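Local coordinates for putative TetR-family transcriptional regulator (Rhodococcus sp., PDB 2G3B), which probably binds cis-regulatory DNA as a TetR-family repressor of transcription, at residues D6-A11 and A33-G38. Residues are numbered along the deposited sequence; the frame is centred on the assembly and turned at random.
Sequences DAILKA and AGVSPG
Ala-33 and Ala-7 bring helix 2-23 against the end of helix 26-33, their CA atoms only 5.1 Å apart. The methyl of Ala-33 does most of the work: its CB lies 3.5 Å from the carbonyl O of Ala-7. It also touches the methyl of Ala-7 and, one turn further on, that of Ala-11. The carbonyl O of Ala-7 accepts the N-H of Ala-11 within the helix, and the methyl of Ala-33 rests against it as a van der Waals contact. Small side chains on both sides let the backbones come this close.

Ile-8 carries the contact on toward the turn. From CB, its CG1 branch lies beside the backbone N and anti to the carbonyl carbon (chi1 -73°), which swings it toward Val-35. There CG1 sits 3.7 Å from CG2 of Val-35 and 4.1 Å from CB of Ala-33; the extended tip, CD1, is 4.0 Å from the same Val-35 methyl. The two branched side chains cross at about a right angle, and Ile-8 also touches Val-29, Leu-40, Phe-44 and Leu-50, on helices 26-33, 37-44 and 47-66.

Gly-34, with positive phi, ends helix 26-33 in a Schellman motif, and Ser-36 OG caps Leu-39 N at the start of helix 37-44. This is the turn of the predicted helix-turn-helix, packed on the first helix of a TetR-type DNA-binding domain.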
ATOM      1  N   ASP A   6     -17.513 -19.626   9.072  1.00 35.10           N
ATOM      2  CA  ASP A   6     -17.771 -18.611   8.026  1.00 36.54           C
ATOM      3  C   ASP A   6     -18.434 -17.332   8.564  1.00 35.89           C
ATOM      4  O   ASP A   6     -18.039 -16.240   8.171  1.00 36.29           O
ATOM      5  CB  ASP A   6     -18.642 -19.218   6.911  1.00 37.49           C
ATOM      6  CG  ASP A   6     -18.975 -18.207   5.780  1.00 43.20           C
ATOM      7  OD1 ASP A   6     -18.233 -18.183   4.766  1.00 47.82           O
ATOM      8  OD2 ASP A   6     -19.968 -17.428   5.904  1.00 46.95           O
ATOM      9  N   ALA A   7     -19.428 -17.466   9.466  1.00 35.29           N
ATOM     10  CA  ALA A   7     -20.067 -16.305  10.104  1.00 33.39           C
ATOM     11  C   ALA A   7     -19.078 -15.531  10.952  1.00 32.61           C
ATOM     12  O   ALA A   7     -19.075 -14.302  10.952  1.00 32.56           O
ATOM     13  CB  ALA A   7     -21.305 -16.737  10.984  1.00 34.45           C
ATOM     14  N   ILE A   8     -18.219 -16.246  11.673  1.00 31.31           N
ATOM     15  CA  ILE A   8     -17.235 -15.578  12.507  1.00 31.10           C
ATOM     16  C   ILE A   8     -16.271 -14.739  11.624  1.00 30.75           C
ATOM     17  O   ILE A   8     -15.935 -13.579  11.953  1.00 30.16           O
ATOM     18  CB  ILE A   8     -16.415 -16.571  13.400  1.00 30.16           C
ATOM     19  CG1 ILE A   8     -17.304 -17.107  14.548  1.00 32.32           C
ATOM     20  CG2 ILE A   8     -15.207 -15.860  13.988  1.00 30.85           C
ATOM     21  CD1 ILE A   8     -16.779 -18.442  15.203  1.00 29.69           C
ATOM     22  N   LEU A   9     -15.811 -15.359  10.548  1.00 30.80           N
ATOM     23  CA  LEU A   9     -14.774 -14.756   9.694  1.00 30.99           C
ATOM     24  C   LEU A   9     -15.385 -13.569   8.924  1.00 31.66           C
ATOM     25  O   LEU A   9     -14.800 -12.484   8.830  1.00 34.52           O
ATOM     26  CB  LEU A   9     -14.180 -15.843   8.764  1.00 30.08           C
ATOM     27  CG  LEU A   9     -13.396 -16.891   9.584  1.00 30.93           C
ATOM     28  CD1 LEU A   9     -12.811 -17.999   8.762  1.00 31.90           C
ATOM     29  CD2 LEU A   9     -12.333 -16.189  10.423  1.00 31.13           C
ATOM     30  N   LYS A  10     -16.596 -13.753   8.417  1.00 32.63           N
ATOM     31  CA  LYS A  10     -17.309 -12.663   7.752  1.00 32.35           C
ATOM     32  C   LYS A  10     -17.455 -11.424   8.687  1.00 31.76           C
ATOM     33  O   LYS A  10     -17.269 -10.271   8.264  1.00 31.52           O
ATOM     34  CB  LYS A  10     -18.660 -13.203   7.329  1.00 32.59           C
ATOM     35  CG  LYS A  10     -19.608 -12.209   6.699  1.00 34.65           C
ATOM     36  CD  LYS A  10     -20.989 -12.845   6.686  1.00 42.14           C
ATOM     37  CE  LYS A  10     -21.051 -13.886   5.575  1.00 45.21           C
ATOM     38  N   ALA A  11     -17.853 -11.661   9.937  1.00 30.40           N
ATOM     39  CA  ALA A  11     -17.966 -10.586  10.931  1.00 29.99           C
ATOM     40  C   ALA A  11     -16.596 -10.001  11.265  1.00 30.92           C
ATOM     41  O   ALA A  11     -16.458  -8.814  11.535  1.00 32.03           O
ATOM     42  CB  ALA A  11     -18.668 -11.140  12.241  1.00 29.15           C
ATOM     43  N   ALA A  33     -21.814 -12.504  14.914  1.00 34.47           N
ATOM     44  CA  ALA A  33     -21.861 -13.753  14.188  1.00 33.68           C
ATOM     45  C   ALA A  33     -22.929 -14.688  14.721  1.00 32.91           C
ATOM     46  O   ALA A  33     -23.142 -15.741  14.139  1.00 32.49           O
ATOM     47  CB  ALA A  33     -20.449 -14.459  14.137  1.00 32.23           C
ATOM     48  N   GLY A  34     -23.583 -14.294  15.814  1.00 32.86           N
ATOM     49  CA  GLY A  34     -24.635 -15.086  16.449  1.00 32.22           C
ATOM     50  C   GLY A  34     -24.056 -16.294  17.165  1.00 31.91           C
ATOM     51  O   GLY A  34     -24.715 -17.362  17.280  1.00 28.89           O
ATOM     52  N   VAL A  35     -22.810 -16.164  17.625  1.00 30.70           N
ATOM     53  CA  VAL A  35     -22.187 -17.290  18.359  1.00 31.32           C
ATOM     54  C   VAL A  35     -21.587 -16.851  19.689  1.00 31.60           C
ATOM     55  O   VAL A  35     -21.583 -15.675  19.976  1.00 33.99           O
ATOM     56  CB  VAL A  35     -21.122 -17.988  17.483  1.00 31.30           C
ATOM     57  CG1 VAL A  35     -21.792 -18.517  16.157  1.00 33.57           C
ATOM     58  CG2 VAL A  35     -19.969 -17.023  17.170  1.00 28.73           C
ATOM     59  N   SER A  36     -21.054 -17.781  20.476  1.00 31.14           N
ATOM     60  CA  SER A  36     -20.456 -17.444  21.748  1.00 29.85           C
ATOM     61  C   SER A  36     -18.969 -17.189  21.538  1.00 29.93           C
ATOM     62  O   SER A  36     -18.343 -17.802  20.696  1.00 30.81           O
ATOM     63  CB  SER A  36     -20.614 -18.603  22.729  1.00 30.63           C
ATOM     64  OG  SER A  36     -19.730 -19.655  22.335  1.00 30.70           O
ATOM     65  N   PRO A  37     -18.377 -16.301  22.352  1.00 30.26           N
ATOM     66  CA  PRO A  37     -16.915 -16.192  22.405  1.00 29.46           C
ATOM     67  C   PRO A  37     -16.212 -17.566  22.510  1.00 28.70           C
ATOM     68  O   PRO A  37     -15.225 -17.759  21.830  1.00 28.29           O
ATOM     69  CB  PRO A  37     -16.691 -15.372  23.681  1.00 30.42           C
ATOM     70  CG  PRO A  37     -17.906 -14.455  23.693  1.00 31.04           C
ATOM     71  CD  PRO A  37     -19.048 -15.339  23.255  1.00 28.91           C
ATOM     72  N   GLY A  38     -16.725 -18.518  23.315  1.00 25.78           N
ATOM     73  CA  GLY A  38     -16.063 -19.815  23.503  1.00 25.88           C
ATOM     74  C   GLY A  38     -15.992 -20.619  22.192  1.00 27.07           C
ATOM     75  O   GLY A  38     -15.030 -21.391  21.936  1.00 26.37           O
TER